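Local coordinates for charybdin (Charybdis maritima, PDB 2B7U), which is a plant member of the ribosome-inactivating protein family, with a mixed alpha/beta fold, at residues M6-F10 with R72-D76; Q126-D130 with K189-Q195; I131-N136 with L182-V188. All coordinates share one frame. Residue numbers count along the deposited sequence, not the author numbering.

Contact 1 belongs to the six-stranded mixed sheet of the N-terminal half, whereas contacts 2 and 3 lie in the helical part, on the other side of the chain's centre. Contact 1 stands apart from both: its centre is about 27 Å from that of contact 2 and about 28 Å from that of contact 3, with nearest atoms about 15 and 14 Å apart. Contacts 2 and 3 are neighbours, centres about 13 Å apart, and 131-136 with 182-188 is nested inside the loop closed by 126-130 with 189-195. Tyr133 joins them: its OH lies 2.7 Å from Ile128 O, a probable hydrogen bond, and its CE1 packs 4.0 Å from Leu190 CB.

Contact 1 (M6-F10 with R72-D76); sequences MTVKF and RIHRD
Start of strand 7-15 and end of strand 67-74 meet here without pairing: strand 56-64 lies between them in the sheet, and the touching parts (CA 6 to 10, CA 72 to 75) run 85° apart. Met6 CA is 7.9 Å from His74 CA and Lys9 CA 8.2 Å from Arg75 CA, so side chains do the bridging, linking the edge strand to the one beyond its neighbour. Residues 7-10 and 72-74 are strand, but Lys9 departs from extended geometry (phi/psi -65/-37°); Arg75 turns out with -81/-21°.

Met6 is the centrepiece. With chi1 p, chi2 t and chi3 m, it brings CE over one face of the His74 imidazole (chi1 m, chi2 -89°), 3.5 Å from the ring centroid and 15° off the normal, a CH-pi contact. Met6 SD sits over the ring too, 4.5 Å from the centroid, a Met-aromatic contact, and Met6 SD also packs 3.9 Å from Arg72 CG. Arg72 runs out t, t, m, and a water donates to Met6 O at 2.8 Å and accepts from Arg72 NH1 at 3.0 Å.

Arg75, chi1 to chi3 all t, serves the far end: NH2 comes 3.7 Å from Lys9 CB, and NE lies 4.2 Å from CE2 of Phe10 (chi1 p, chi2 87°), at the ring's edge.

Arg72 NE makes a salt bridge with Asp59, and His74 NE2 is hydrogen-bonded to Arg81. With no direct hydrogen bond between the segments, the contact rests on sulfur, methyl and aliphatic packing, the Arg75 guanidinium against Phe10, and one water.

Contact 2 (Q126-D130 with K189-Q195); sequences QDILD and KLPQWMQ
Leu129, chi1 m and chi2 t, lays its isobutyl group over the entry to helix 192-199: CD2 lies 3.4 Å from Leu190 O and 4.0 Å from Leu190 CD2, while CD1 reaches Gln192 CG at 3.8 Å and Gln195 OE1 at 3.4 Å. The nearest CA pair is Leu129 with Leu190, 5.9 Å apart. Residues 128-130 form a short 3-10 turn, with Asp130 N bonded to Asp127 O at 2.9 Å; Leu190 is extended and Pro191 is the N-cap residue. Ile128 CG2 adds contacts to Leu190 CD2 (4.2 Å) and Gln195 NE2 (3.7 Å).

Direct hydrogen bonds are absent; water does the polar bridging. One accepts from Leu190 N (2.8 Å) and donates weakly to Leu129 O (2.9 Å); another accepts from Gln195 NE2 (2.7 Å) and, weakly, from Leu129 N (3.5 Å).

The contact joins the loop after helix 117-124 to helix 192-199, with Ile128 resting on Ile159 and Gln163 of helix 151-170 and Leu190 on Phe178 of helix 172-180.

Contact 3 (I131-N136 with L182-V188); sequences ISYNKN and LESSEPV
An N-capped helix start, of helix 135-147, is fitted against the loop between helices 172-180 and 192-199 in this ribosome-inactivating protein fold. Asn134 is the N-cap residue. Asn134 CB lies 3.5 Å from Val188 CG2; chi1 p turns the amide so that OD1 caps Ala137 N, while ND2 donates a weak hydrogen bond to Glu186 O at 3.1 Å.

The closest CA pairs are Asn134 with Leu182 at 4.7 Å and Ser132 with Pro187 at 5.2 Å. Backbone hydrogen bonds run from Lys135 N to Leu182 O and from Tyr133 N to Val188 O, both 2.9 Å, and Ser132 OG (chi1 t) accepts from Val188 N at 3.3 Å. Ser184 forms an ST turn, OG accepting from Glu186 N at 3.3 Å.

Lys135, all four chi angles t, packs CB 4.1 Å from Leu182 CG; NZ is hydrogen-bonded to Glu17 O and Leu19 O, while Glu183 OE1 stays 4.2 Å from it, beyond salt-bridge range. Tyr133 runs away to Ile159 and Gln163 of helix 151-170, its OH hydrogen-bonded to Ile128 O.

A water beside the helix start accepts from Asn136 N at 3.1 Å and donates to Leu182 O at 3.1 Å and Ser184 O at 2.7 Å.

Contact 1 (M6-F10 with R72-D76)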
ATOM      1  N   MET A   6      -7.173  -6.350  14.725  1.00 28.89           N
ATOM      2  CA  MET A   6      -6.962  -5.010  14.209  1.00 28.80           C
ATOM      3  C   MET A   6      -8.299  -4.287  14.169  1.00 28.59           C
ATOM      4  O   MET A   6      -9.325  -4.860  13.809  1.00 28.30           O
ATOM      5  CB  MET A   6      -6.256  -5.007  12.834  1.00 28.55           C
ATOM      6  CG  MET A   6      -7.030  -5.594  11.657  1.00 29.06           C
ATOM      7  SD  MET A   6      -5.961  -5.944  10.219  1.00 29.77           S
ATOM      8  CE  MET A   6      -5.063  -4.401  10.113  1.00 28.07           C
ATOM      9  N   THR A   7      -8.303  -3.034  14.596  1.00 28.86           N
ATOM     10  CA  THR A   7      -9.551  -2.285  14.584  1.00 28.60           C
ATOM     11  C   THR A   7      -9.723  -1.712  13.173  1.00 26.84           C
ATOM     12  O   THR A   7      -8.817  -1.814  12.335  1.00 26.53           O
ATOM     13  CB  THR A   7      -9.622  -1.247  15.766  1.00 29.46           C
ATOM     14  OG1 THR A   7      -8.319  -0.746  16.086  1.00 31.03           O
ATOM     15  CG2 THR A   7     -10.168  -1.915  17.016  1.00 30.74           C
ATOM     16  N   VAL A   8     -10.911  -1.200  12.865  1.00 24.15           N
ATOM     17  CA  VAL A   8     -11.120  -0.503  11.598  1.00 23.15           C
ATOM     18  C   VAL A   8     -11.423   0.963  11.883  1.00 22.09           C
ATOM     19  O   VAL A   8     -12.539   1.312  12.278  1.00 22.56           O
ATOM     20  CB  VAL A   8     -12.229  -1.153  10.758  1.00 22.68           C
ATOM     21  CG1 VAL A   8     -13.415  -1.454  11.585  1.00 26.19           C
ATOM     22  CG2 VAL A   8     -12.600  -0.281   9.552  1.00 22.12           C
ATOM     23  N   LYS A   9     -10.414   1.806  11.712  1.00 21.48           N
ATOM     24  CA  LYS A   9     -10.538   3.239  11.976  1.00 21.56           C
ATOM     25  C   LYS A   9     -11.523   3.946  11.043  1.00 20.88           C
ATOM     26  O   LYS A   9     -12.250   4.851  11.483  1.00 21.72           O
ATOM     27  CB  LYS A   9      -9.170   3.931  11.877  1.00 22.24           C
ATOM     28  CG  LYS A   9      -8.066   3.478  12.887  1.00 24.50           C
ATOM     29  CD  LYS A   9      -8.663   2.920  14.148  1.00 24.35           C
ATOM     30  CE  LYS A   9      -7.718   2.921  15.348  1.00 28.60           C
ATOM     31  NZ  LYS A   9      -8.497   2.986  16.644  1.00 30.83           N
ATOM     32  N   PHE A  10     -11.560   3.533   9.777  1.00 19.71           N
ATOM     33  CA  PHE A  10     -12.450   4.150   8.794  1.00 18.56           C
ATOM     34  C   PHE A  10     -12.567   3.226   7.589  1.00 18.42           C
ATOM     35  O   PHE A  10     -11.786   2.260   7.454  1.00 17.40           O
ATOM     36  CB  PHE A  10     -11.940   5.550   8.387  1.00 18.34           C
ATOM     37  CG  PHE A  10     -10.618   5.543   7.649  1.00 17.05           C
ATOM     38  CD1 PHE A  10     -10.582   5.396   6.274  1.00 16.66           C
ATOM     39  CD2 PHE A  10      -9.411   5.696   8.328  1.00 17.39           C
ATOM     40  CE1 PHE A  10      -9.389   5.355   5.589  1.00 17.01           C
ATOM     41  CE2 PHE A  10      -8.221   5.656   7.652  1.00 16.88           C
ATOM     42  CZ  PHE A  10      -8.196   5.512   6.282  1.00 17.01           C
ATOM     43  N   ARG A  72      -8.942  -5.255   4.028  1.00 13.45           N
ATOM     44  CA  ARG A  72      -8.555  -4.666   5.325  1.00 13.87           C
ATOM     45  C   ARG A  72      -7.043  -4.487   5.310  1.00 13.32           C
ATOM     46  O   ARG A  72      -6.311  -5.401   4.985  1.00 14.14           O
ATOM     47  CB  ARG A  72      -8.948  -5.570   6.459  1.00 14.71           C
ATOM     48  CG  ARG A  72      -8.817  -4.932   7.800  1.00 16.79           C
ATOM     49  CD  ARG A  72      -9.794  -5.525   8.803  1.00 18.72           C
ATOM     50  NE  ARG A  72     -11.197  -5.219   8.491  1.00 18.86           N
ATOM     51  CZ  ARG A  72     -12.228  -5.729   9.159  1.00 20.57           C
ATOM     52  NH1 ARG A  72     -12.029  -6.581  10.162  1.00 20.45           N
ATOM     53  NH2 ARG A  72     -13.463  -5.393   8.815  1.00 22.70           N
ATOM     54  N   ILE A  73      -6.617  -3.264   5.604  1.00 12.66           N
ATOM     55  CA  ILE A  73      -5.216  -2.857   5.462  1.00 13.32           C
ATOM     56  C   ILE A  73      -4.721  -2.232   6.765  1.00 13.38           C
ATOM     57  O   ILE A  73      -5.437  -1.463   7.390  1.00 13.39           O
ATOM     58  CB  ILE A  73      -5.120  -1.833   4.308  1.00 13.67           C
ATOM     59  CG1 ILE A  73      -5.620  -2.477   3.004  1.00 14.24           C
ATOM     60  CG2 ILE A  73      -3.694  -1.336   4.124  1.00 15.03           C
ATOM     61  CD1 ILE A  73      -5.778  -1.542   1.826  1.00 15.88           C
ATOM     62  N   HIS A  74      -3.469  -2.507   7.124  1.00 13.12           N
ATOM     63  CA  HIS A  74      -2.844  -1.859   8.281  1.00 14.49           C
ATOM     64  C   HIS A  74      -2.648  -0.353   8.066  1.00 15.26           C
ATOM     65  O   HIS A  74      -2.132   0.072   7.028  1.00 15.45           O
ATOM     66  CB  HIS A  74      -1.484  -2.476   8.565  1.00 14.75           C
ATOM     67  CG  HIS A  74      -1.549  -3.864   9.075  1.00 16.50           C
ATOM     68  ND1 HIS A  74      -1.654  -4.153  10.416  1.00 16.96           N
ATOM     69  CD2 HIS A  74      -1.513  -5.052   8.429  1.00 17.23           C
ATOM     70  CE1 HIS A  74      -1.685  -5.468  10.572  1.00 18.44           C
ATOM     71  NE2 HIS A  74      -1.584  -6.037   9.379  1.00 17.66           N
ATOM     72  N   ARG A  75      -3.041   0.440   9.066  1.00 16.52           N
ATOM     73  CA  ARG A  75      -3.014   1.888   8.938  1.00 18.22           C
ATOM     74  C   ARG A  75      -1.626   2.439   9.172  1.00 18.94           C
ATOM     75  O   ARG A  75      -1.333   3.553   8.733  1.00 20.88           O
ATOM     76  CB  ARG A  75      -4.018   2.551   9.876  1.00 19.30           C
ATOM     77  CG  ARG A  75      -4.175   3.998   9.547  1.00 21.39           C
ATOM     78  CD  ARG A  75      -5.142   4.736  10.433  1.00 22.11           C
ATOM     79  NE  ARG A  75      -4.966   6.178  10.278  1.00 25.15           N
ATOM     80  CZ  ARG A  75      -5.747   7.075  10.862  1.00 26.67           C
ATOM     81  NH1 ARG A  75      -5.515   8.374  10.683  1.00 27.21           N
ATOM     82  NH2 ARG A  75      -6.779   6.676  11.601  1.00 28.68           N
ATOM     83  N   ASP A  76      -0.779   1.678   9.849  1.00 17.75           N
ATOM     84  CA  ASP A  76       0.561   2.160  10.165  1.00 17.97           C
ATOM     85  C   ASP A  76       1.600   1.825   9.100  1.00 18.05           C
ATOM     86  O   ASP A  76       2.540   2.568   8.904  1.00 18.94           O
ATOM     87  CB  ASP A  76       1.001   1.709  11.572  1.00 17.87           C
ATOM     88  CG  ASP A  76       0.933   0.210  11.768  1.00 21.54           C
ATOM     89  OD1 ASP A  76       0.353  -0.510  10.916  1.00 21.89           O
ATOM     90  OD2 ASP A  76       1.426  -0.238  12.819  1.00 26.87           O
TER
HETATM   91  O   HOH W   1     -10.001  -7.068  12.289  1.00 24.30           O

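Contact 2 (Q126-D130 with K189-Q195)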
ATOM      1  N   GLN A 126       3.166 -15.750 -10.955  1.00 22.64           N
ATOM      2  CA  GLN A 126       3.293 -14.667 -11.927  1.00 23.83           C
ATOM      3  C   GLN A 126       4.042 -13.516 -11.276  1.00 24.29           C
ATOM      4  O   GLN A 126       3.788 -13.204 -10.117  1.00 22.99           O
ATOM      5  CB  GLN A 126       1.914 -14.189 -12.382  1.00 24.40           C
ATOM      6  CG  GLN A 126       1.974 -13.120 -13.480  1.00 24.94           C
ATOM      7  CD  GLN A 126       0.655 -12.918 -14.211  1.00 25.52           C
ATOM      8  OE1 GLN A 126      -0.390 -13.422 -13.803  1.00 29.46           O
ATOM      9  NE2 GLN A 126       0.701 -12.174 -15.307  1.00 26.97           N
ATOM     10  N   ASP A 127       4.947 -12.901 -12.040  1.00 25.20           N
ATOM     11  CA  ASP A 127       5.791 -11.805 -11.546  1.00 26.10           C
ATOM     12  C   ASP A 127       5.024 -10.482 -11.443  1.00 25.40           C
ATOM     13  O   ASP A 127       4.148 -10.195 -12.269  1.00 24.90           O
ATOM     14  CB  ASP A 127       6.999 -11.624 -12.468  1.00 27.02           C
ATOM     15  CG  ASP A 127       7.897 -12.857 -12.514  1.00 31.45           C
ATOM     16  OD1 ASP A 127       8.417 -13.177 -13.616  1.00 37.49           O
ATOM     17  OD2 ASP A 127       8.082 -13.504 -11.448  1.00 36.53           O
ATOM     18  N   ILE A 128       5.360  -9.679 -10.433  1.00 25.01           N
ATOM     19  CA  ILE A 128       4.716  -8.374 -10.233  1.00 25.67           C
ATOM     20  C   ILE A 128       4.826  -7.517 -11.498  1.00 25.46           C
ATOM     21  O   ILE A 128       3.873  -6.835 -11.874  1.00 26.37           O
ATOM     22  CB  ILE A 128       5.294  -7.623  -8.984  1.00 25.88           C
ATOM     23  CG1 ILE A 128       4.449  -7.912  -7.742  1.00 28.00           C
ATOM     24  CG2 ILE A 128       5.292  -6.102  -9.147  1.00 26.90           C
ATOM     25  CD1 ILE A 128       4.322  -9.339  -7.413  1.00 28.34           C
ATOM     26  N   LEU A 129       5.972  -7.583 -12.162  1.00 25.66           N
ATOM     27  CA  LEU A 129       6.214  -6.784 -13.353  1.00 26.05           C
ATOM     28  C   LEU A 129       5.499  -7.298 -14.604  1.00 26.37           C
ATOM     29  O   LEU A 129       5.499  -6.607 -15.622  1.00 26.47           O
ATOM     30  CB  LEU A 129       7.722  -6.664 -13.616  1.00 26.07           C
ATOM     31  CG  LEU A 129       8.520  -5.929 -12.531  1.00 28.12           C
ATOM     32  CD1 LEU A 129       9.994  -5.838 -12.913  1.00 29.95           C
ATOM     33  CD2 LEU A 129       7.971  -4.524 -12.237  1.00 27.91           C
ATOM     34  N   ASP A 130       4.881  -8.482 -14.531  1.00 25.75           N
ATOM     35  CA  ASP A 130       4.222  -9.085 -15.692  1.00 26.74           C
ATOM     36  C   ASP A 130       2.703  -9.016 -15.570  1.00 25.62           C
ATOM     37  O   ASP A 130       1.971  -9.597 -16.384  1.00 27.15           O
ATOM     38  CB  ASP A 130       4.688 -10.536 -15.867  1.00 27.37           C
ATOM     39  CG  ASP A 130       6.119 -10.637 -16.408  1.00 31.74           C
ATOM     40  OD1 ASP A 130       6.587  -9.708 -17.115  1.00 34.97           O
ATOM     41  OD2 ASP A 130       6.786 -11.665 -16.136  1.00 36.75           O
ATOM     42  N   LYS A 189       2.048  -1.698 -17.517  1.00 31.58           N
ATOM     43  CA  LYS A 189       3.039  -2.335 -16.646  1.00 31.11           C
ATOM     44  C   LYS A 189       3.632  -1.325 -15.676  1.00 29.66           C
ATOM     45  O   LYS A 189       3.620  -0.117 -15.931  1.00 30.43           O
ATOM     46  CB  LYS A 189       4.174  -2.988 -17.450  1.00 31.36           C
ATOM     47  CG  LYS A 189       5.211  -2.024 -18.039  1.00 32.32           C
ATOM     48  CD  LYS A 189       6.547  -2.722 -18.278  0.65 32.42           C
ATOM     49  CE  LYS A 189       7.556  -1.814 -18.974  0.65 32.37           C
ATOM     50  NZ  LYS A 189       7.923  -0.607 -18.183  0.65 32.27           N
ATOM     51  N   LEU A 190       4.159  -1.832 -14.570  1.00 26.77           N
ATOM     52  CA  LEU A 190       4.881  -1.006 -13.615  1.00 25.35           C
ATOM     53  C   LEU A 190       6.338  -0.936 -14.064  1.00 23.65           C
ATOM     54  O   LEU A 190       6.952  -1.977 -14.231  1.00 23.05           O
ATOM     55  CB  LEU A 190       4.796  -1.662 -12.244  1.00 25.08           C
ATOM     56  CG  LEU A 190       5.538  -0.995 -11.086  1.00 26.95           C
ATOM     57  CD1 LEU A 190       4.751   0.187 -10.546  1.00 27.61           C
ATOM     58  CD2 LEU A 190       5.789  -2.008  -9.999  1.00 26.23           C
ATOM     59  N   PRO A 191       6.893   0.278 -14.267  1.00 21.91           N
ATOM     60  CA  PRO A 191       8.313   0.387 -14.598  1.00 21.93           C
ATOM     61  C   PRO A 191       9.191  -0.237 -13.517  1.00 21.51           C
ATOM     62  O   PRO A 191       8.894  -0.098 -12.344  1.00 20.89           O
ATOM     63  CB  PRO A 191       8.541   1.896 -14.682  1.00 21.62           C
ATOM     64  CG  PRO A 191       7.194   2.459 -14.982  1.00 22.13           C
ATOM     65  CD  PRO A 191       6.245   1.602 -14.250  1.00 22.51           C
ATOM     66  N   GLN A 192      10.265  -0.911 -13.915  1.00 22.05           N
ATOM     67  CA  GLN A 192      11.120  -1.615 -12.960  1.00 22.12           C
ATOM     68  C   GLN A 192      11.701  -0.666 -11.909  1.00 20.34           C
ATOM     69  O   GLN A 192      11.863  -1.046 -10.747  1.00 19.98           O
ATOM     70  CB  GLN A 192      12.247  -2.379 -13.682  1.00 22.73           C
ATOM     71  CG  GLN A 192      12.961  -3.391 -12.775  1.00 25.11           C
ATOM     72  CD  GLN A 192      13.788  -4.413 -13.551  1.00 25.87           C
ATOM     73  OE1 GLN A 192      13.947  -5.563 -13.116  1.00 33.65           O
ATOM     74  NE2 GLN A 192      14.325  -3.997 -14.687  1.00 25.86           N
ATOM     75  N   TRP A 193      12.005   0.572 -12.289  1.00 19.20           N
ATOM     76  CA  TRP A 193      12.588   1.505 -11.327  1.00 19.12           C
ATOM     77  C   TRP A 193      11.617   1.815 -10.184  1.00 18.70           C
ATOM     78  O   TRP A 193      12.025   2.037  -9.033  1.00 18.86           O
ATOM     79  CB  TRP A 193      13.081   2.773 -12.009  1.00 19.38           C
ATOM     80  CG  TRP A 193      12.070   3.798 -12.421  1.00 18.88           C
ATOM     81  CD1 TRP A 193      11.461   3.913 -13.648  1.00 19.87           C
ATOM     82  CD2 TRP A 193      11.586   4.880 -11.630  1.00 18.20           C
ATOM     83  NE1 TRP A 193      10.624   5.005 -13.650  1.00 20.50           N
ATOM     84  CE2 TRP A 193      10.688   5.620 -12.427  1.00 20.21           C
ATOM     85  CE3 TRP A 193      11.822   5.303 -10.322  1.00 19.50           C
ATOM     86  CZ2 TRP A 193      10.032   6.750 -11.950  1.00 19.92           C
ATOM     87  CZ3 TRP A 193      11.175   6.433  -9.865  1.00 19.50           C
ATOM     88  CH2 TRP A 193      10.291   7.136 -10.672  1.00 19.52           C
ATOM     89  N   MET A 194      10.326   1.850 -10.507  1.00 16.99           N
ATOM     90  CA  MET A 194       9.295   2.062  -9.487  1.00 17.12           C
ATOM     91  C   MET A 194       9.194   0.859  -8.548  1.00 17.25           C
ATOM     92  O   MET A 194       8.970   1.021  -7.347  1.00 16.74           O
ATOM     93  CB  MET A 194       7.948   2.382 -10.132  1.00 16.83           C
ATOM     94  CG  MET A 194       7.956   3.696 -10.829  1.00 16.47           C
ATOM     95  SD  MET A 194       6.360   4.153 -11.521  1.00 19.31           S
ATOM     96  CE  MET A 194       6.854   5.645 -12.393  1.00 20.95           C
ATOM     97  N   GLN A 195       9.351  -0.351  -9.060  1.00 18.21           N
ATOM     98  CA  GLN A 195       9.453  -1.514  -8.168  1.00 20.25           C
ATOM     99  C   GLN A 195      10.717  -1.476  -7.291  1.00 20.50           C
ATOM    100  O   GLN A 195      10.680  -1.565  -6.044  1.00 21.32           O
ATOM    101  CB  GLN A 195       9.446  -2.800  -8.990  1.00 19.91           C
ATOM    102  CG  GLN A 195       9.533  -4.040  -8.119  1.00 22.68           C
ATOM    103  CD  GLN A 195       9.792  -5.280  -8.920  1.00 23.45           C
ATOM    104  OE1 GLN A 195      10.776  -5.362  -9.657  1.00 30.06           O
ATOM    105  NE2 GLN A 195       8.923  -6.254  -8.787  1.00 27.67           N
TER
HETATM  106  O   HOH W   2       3.668  -4.580 -14.526  1.00 26.18           O
HETATM  107  O   HOH W   3       8.709  -8.534 -10.242  1.00 36.84           O

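Contact 3 (I131-N136 with L182-V188)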
ATOM      1  N   ILE A 131       2.238  -8.311 -14.544  1.00 24.25           N
ATOM      2  CA  ILE A 131       0.819  -8.141 -14.270  1.00 23.15           C
ATOM      3  C   ILE A 131       0.377  -6.764 -14.751  1.00 23.09           C
ATOM      4  O   ILE A 131       1.130  -5.793 -14.657  1.00 23.48           O
ATOM      5  CB  ILE A 131       0.561  -8.311 -12.751  1.00 22.76           C
ATOM      6  CG1 ILE A 131       0.782  -9.772 -12.354  1.00 22.66           C
ATOM      7  CG2 ILE A 131      -0.841  -7.836 -12.351  1.00 22.53           C
ATOM      8  CD1 ILE A 131       0.790 -10.026 -10.876  1.00 22.12           C
ATOM      9  N   SER A 132      -0.853  -6.672 -15.252  1.00 22.19           N
ATOM     10  CA  SER A 132      -1.353  -5.400 -15.760  1.00 22.17           C
ATOM     11  C   SER A 132      -2.094  -4.652 -14.679  1.00 21.61           C
ATOM     12  O   SER A 132      -2.806  -5.263 -13.878  1.00 20.99           O
ATOM     13  CB  SER A 132      -2.286  -5.612 -16.960  1.00 22.81           C
ATOM     14  OG  SER A 132      -2.777  -4.355 -17.412  1.00 25.28           O
ATOM     15  N   TYR A 133      -1.929  -3.320 -14.664  1.00 20.37           N
ATOM     16  CA  TYR A 133      -2.487  -2.464 -13.614  1.00 20.52           C
ATOM     17  C   TYR A 133      -3.326  -1.327 -14.170  1.00 21.03           C
ATOM     18  O   TYR A 133      -3.165  -0.171 -13.787  1.00 24.15           O
ATOM     19  CB  TYR A 133      -1.369  -1.882 -12.764  1.00 19.60           C
ATOM     20  CG  TYR A 133      -0.499  -2.931 -12.153  1.00 18.79           C
ATOM     21  CD1 TYR A 133       0.809  -3.122 -12.580  1.00 19.30           C
ATOM     22  CD2 TYR A 133      -0.965  -3.720 -11.127  1.00 16.90           C
ATOM     23  CE1 TYR A 133       1.598  -4.091 -11.999  1.00 18.21           C
ATOM     24  CE2 TYR A 133      -0.178  -4.674 -10.543  1.00 16.92           C
ATOM     25  CZ  TYR A 133       1.110  -4.854 -10.976  1.00 16.97           C
ATOM     26  OH  TYR A 133       1.879  -5.827 -10.401  1.00 16.63           O
ATOM     27  N   ASN A 134      -4.200  -1.641 -15.112  1.00 20.43           N
ATOM     28  CA  ASN A 134      -5.098  -0.629 -15.645  1.00 19.63           C
ATOM     29  C   ASN A 134      -6.510  -0.818 -15.062  1.00 18.50           C
ATOM     30  O   ASN A 134      -6.732  -1.655 -14.185  1.00 17.49           O
ATOM     31  CB  ASN A 134      -5.063  -0.618 -17.173  1.00 20.59           C
ATOM     32  CG  ASN A 134      -5.550  -1.898 -17.792  1.00 20.92           C
ATOM     33  OD1 ASN A 134      -6.033  -2.802 -17.110  1.00 20.42           O
ATOM     34  ND2 ASN A 134      -5.448  -1.978 -19.119  1.00 26.00           N
ATOM     35  N   LYS A 135      -7.473  -0.051 -15.560  1.00 18.80           N
ATOM     36  CA  LYS A 135      -8.840  -0.124 -15.059  1.00 18.46           C
ATOM     37  C   LYS A 135      -9.448  -1.506 -15.294  1.00 18.58           C
ATOM     38  O   LYS A 135     -10.124  -2.064 -14.429  1.00 17.92           O
ATOM     39  CB  LYS A 135      -9.693   0.952 -15.740  1.00 18.43           C
ATOM     40  CG  LYS A 135     -11.123   1.051 -15.283  1.00 19.09           C
ATOM     41  CD  LYS A 135     -11.799   2.182 -16.026  1.00 19.96           C
ATOM     42  CE  LYS A 135     -13.258   2.337 -15.674  1.00 22.50           C
ATOM     43  NZ  LYS A 135     -13.846   3.537 -16.367  1.00 22.75           N
ATOM     44  N   ASN A 136      -9.206  -2.057 -16.478  1.00 17.97           N
ATOM     45  CA  ASN A 136      -9.694  -3.401 -16.783  1.00 18.70           C
ATOM     46  C   ASN A 136      -9.139  -4.431 -15.796  1.00 18.33           C
ATOM     47  O   ASN A 136      -9.862  -5.319 -15.360  1.00 17.37           O
ATOM     48  CB  ASN A 136      -9.372  -3.788 -18.228  1.00 19.68           C
ATOM     49  CG  ASN A 136     -10.208  -3.012 -19.259  1.00 22.06           C
ATOM     50  OD1 ASN A 136      -9.745  -2.757 -20.364  1.00 28.75           O
ATOM     51  ND2 ASN A 136     -11.434  -2.654 -18.902  1.00 23.96           N
ATOM     52  N   LEU A 182      -4.656   4.674 -16.922  1.00 24.47           N
ATOM     53  CA  LEU A 182      -5.765   3.937 -16.338  1.00 24.56           C
ATOM     54  C   LEU A 182      -6.802   3.455 -17.347  1.00 24.91           C
ATOM     55  O   LEU A 182      -7.211   2.300 -17.322  1.00 23.58           O
ATOM     56  CB  LEU A 182      -6.439   4.805 -15.280  1.00 24.56           C
ATOM     57  CG  LEU A 182      -7.473   4.143 -14.388  1.00 25.15           C
ATOM     58  CD1 LEU A 182      -6.835   3.167 -13.413  1.00 26.08           C
ATOM     59  CD2 LEU A 182      -8.227   5.224 -13.666  1.00 25.53           C
ATOM     60  N   GLU A 183      -7.203   4.339 -18.246  1.00 26.50           N
ATOM     61  CA  GLU A 183      -8.278   4.017 -19.189  1.00 28.56           C
ATOM     62  C   GLU A 183      -7.771   3.363 -20.473  1.00 29.72           C
ATOM     63  O   GLU A 183      -8.553   3.142 -21.409  1.00 30.55           O
ATOM     64  CB  GLU A 183      -9.084   5.276 -19.488  1.00 28.54           C
ATOM     65  CG  GLU A 183      -9.772   5.856 -18.255  1.00 29.29           C
ATOM     66  CD  GLU A 183     -10.905   6.796 -18.614  1.00 30.28           C
ATOM     67  OE1 GLU A 183     -12.017   6.303 -18.923  1.00 33.49           O
ATOM     68  OE2 GLU A 183     -10.683   8.027 -18.593  1.00 32.28           O
ATOM     69  N   SER A 184      -6.481   3.032 -20.512  1.00 30.92           N
ATOM     70  CA  SER A 184      -5.877   2.374 -21.664  1.00 32.19           C
ATOM     71  C   SER A 184      -6.477   0.992 -21.885  1.00 33.07           C
ATOM     72  O   SER A 184      -6.763   0.272 -20.928  1.00 33.58           O
ATOM     73  CB  SER A 184      -4.363   2.251 -21.475  1.00 32.29           C
ATOM     74  OG  SER A 184      -3.764   1.603 -22.588  1.00 33.33           O
ATOM     75  N   SER A 185      -6.661   0.635 -23.155  1.00 34.26           N
ATOM     76  CA  SER A 185      -7.160  -0.687 -23.538  1.00 35.01           C
ATOM     77  C   SER A 185      -6.054  -1.748 -23.557  1.00 35.50           C
ATOM     78  O   SER A 185      -6.345  -2.950 -23.529  1.00 35.71           O
ATOM     79  CB  SER A 185      -7.838  -0.621 -24.914  1.00 35.14           C
ATOM     80  OG  SER A 185      -6.951  -0.124 -25.905  1.00 36.53           O
ATOM     81  N   GLU A 186      -4.797  -1.308 -23.620  1.00 35.65           N
ATOM     82  CA  GLU A 186      -3.657  -2.216 -23.588  1.00 36.13           C
ATOM     83  C   GLU A 186      -3.117  -2.286 -22.161  1.00 35.64           C
ATOM     84  O   GLU A 186      -3.403  -1.403 -21.347  1.00 35.24           O
ATOM     85  CB  GLU A 186      -2.549  -1.746 -24.543  1.00 36.30           C
ATOM     86  CG  GLU A 186      -2.766  -2.121 -26.026  1.00 37.36           C
ATOM     87  CD  GLU A 186      -1.503  -1.956 -26.878  1.00 38.12           C
ATOM     88  OE1 GLU A 186      -0.382  -2.189 -26.360  1.00 41.33           O
ATOM     89  OE2 GLU A 186      -1.628  -1.598 -28.075  1.00 40.27           O
ATOM     90  N   PRO A 187      -2.348  -3.340 -21.851  1.00 35.32           N
ATOM     91  CA  PRO A 187      -1.746  -3.487 -20.529  1.00 34.94           C
ATOM     92  C   PRO A 187      -0.906  -2.292 -20.076  1.00 34.40           C
ATOM     93  O   PRO A 187      -0.214  -1.652 -20.882  1.00 34.08           O
ATOM     94  CB  PRO A 187      -0.846  -4.718 -20.691  1.00 35.25           C
ATOM     95  CG  PRO A 187      -1.475  -5.498 -21.765  1.00 35.13           C
ATOM     96  CD  PRO A 187      -2.005  -4.478 -22.724  1.00 35.52           C
ATOM     97  N   VAL A 188      -0.985  -2.007 -18.780  1.00 33.61           N
ATOM     98  CA  VAL A 188      -0.176  -0.986 -18.154  1.00 32.89           C
ATOM     99  C   VAL A 188       0.754  -1.727 -17.221  1.00 31.96           C
ATOM    100  O   VAL A 188       0.288  -2.355 -16.272  1.00 31.62           O
ATOM    101  CB  VAL A 188      -1.046  -0.013 -17.352  1.00 32.83           C
ATOM    102  CG1 VAL A 188      -0.184   0.974 -16.565  1.00 33.19           C
ATOM    103  CG2 VAL A 188      -2.002   0.712 -18.289  1.00 33.27           C
TER
HETATM  104  O   HOH W   4      -8.280  -0.214 -18.794  1.00 25.34           O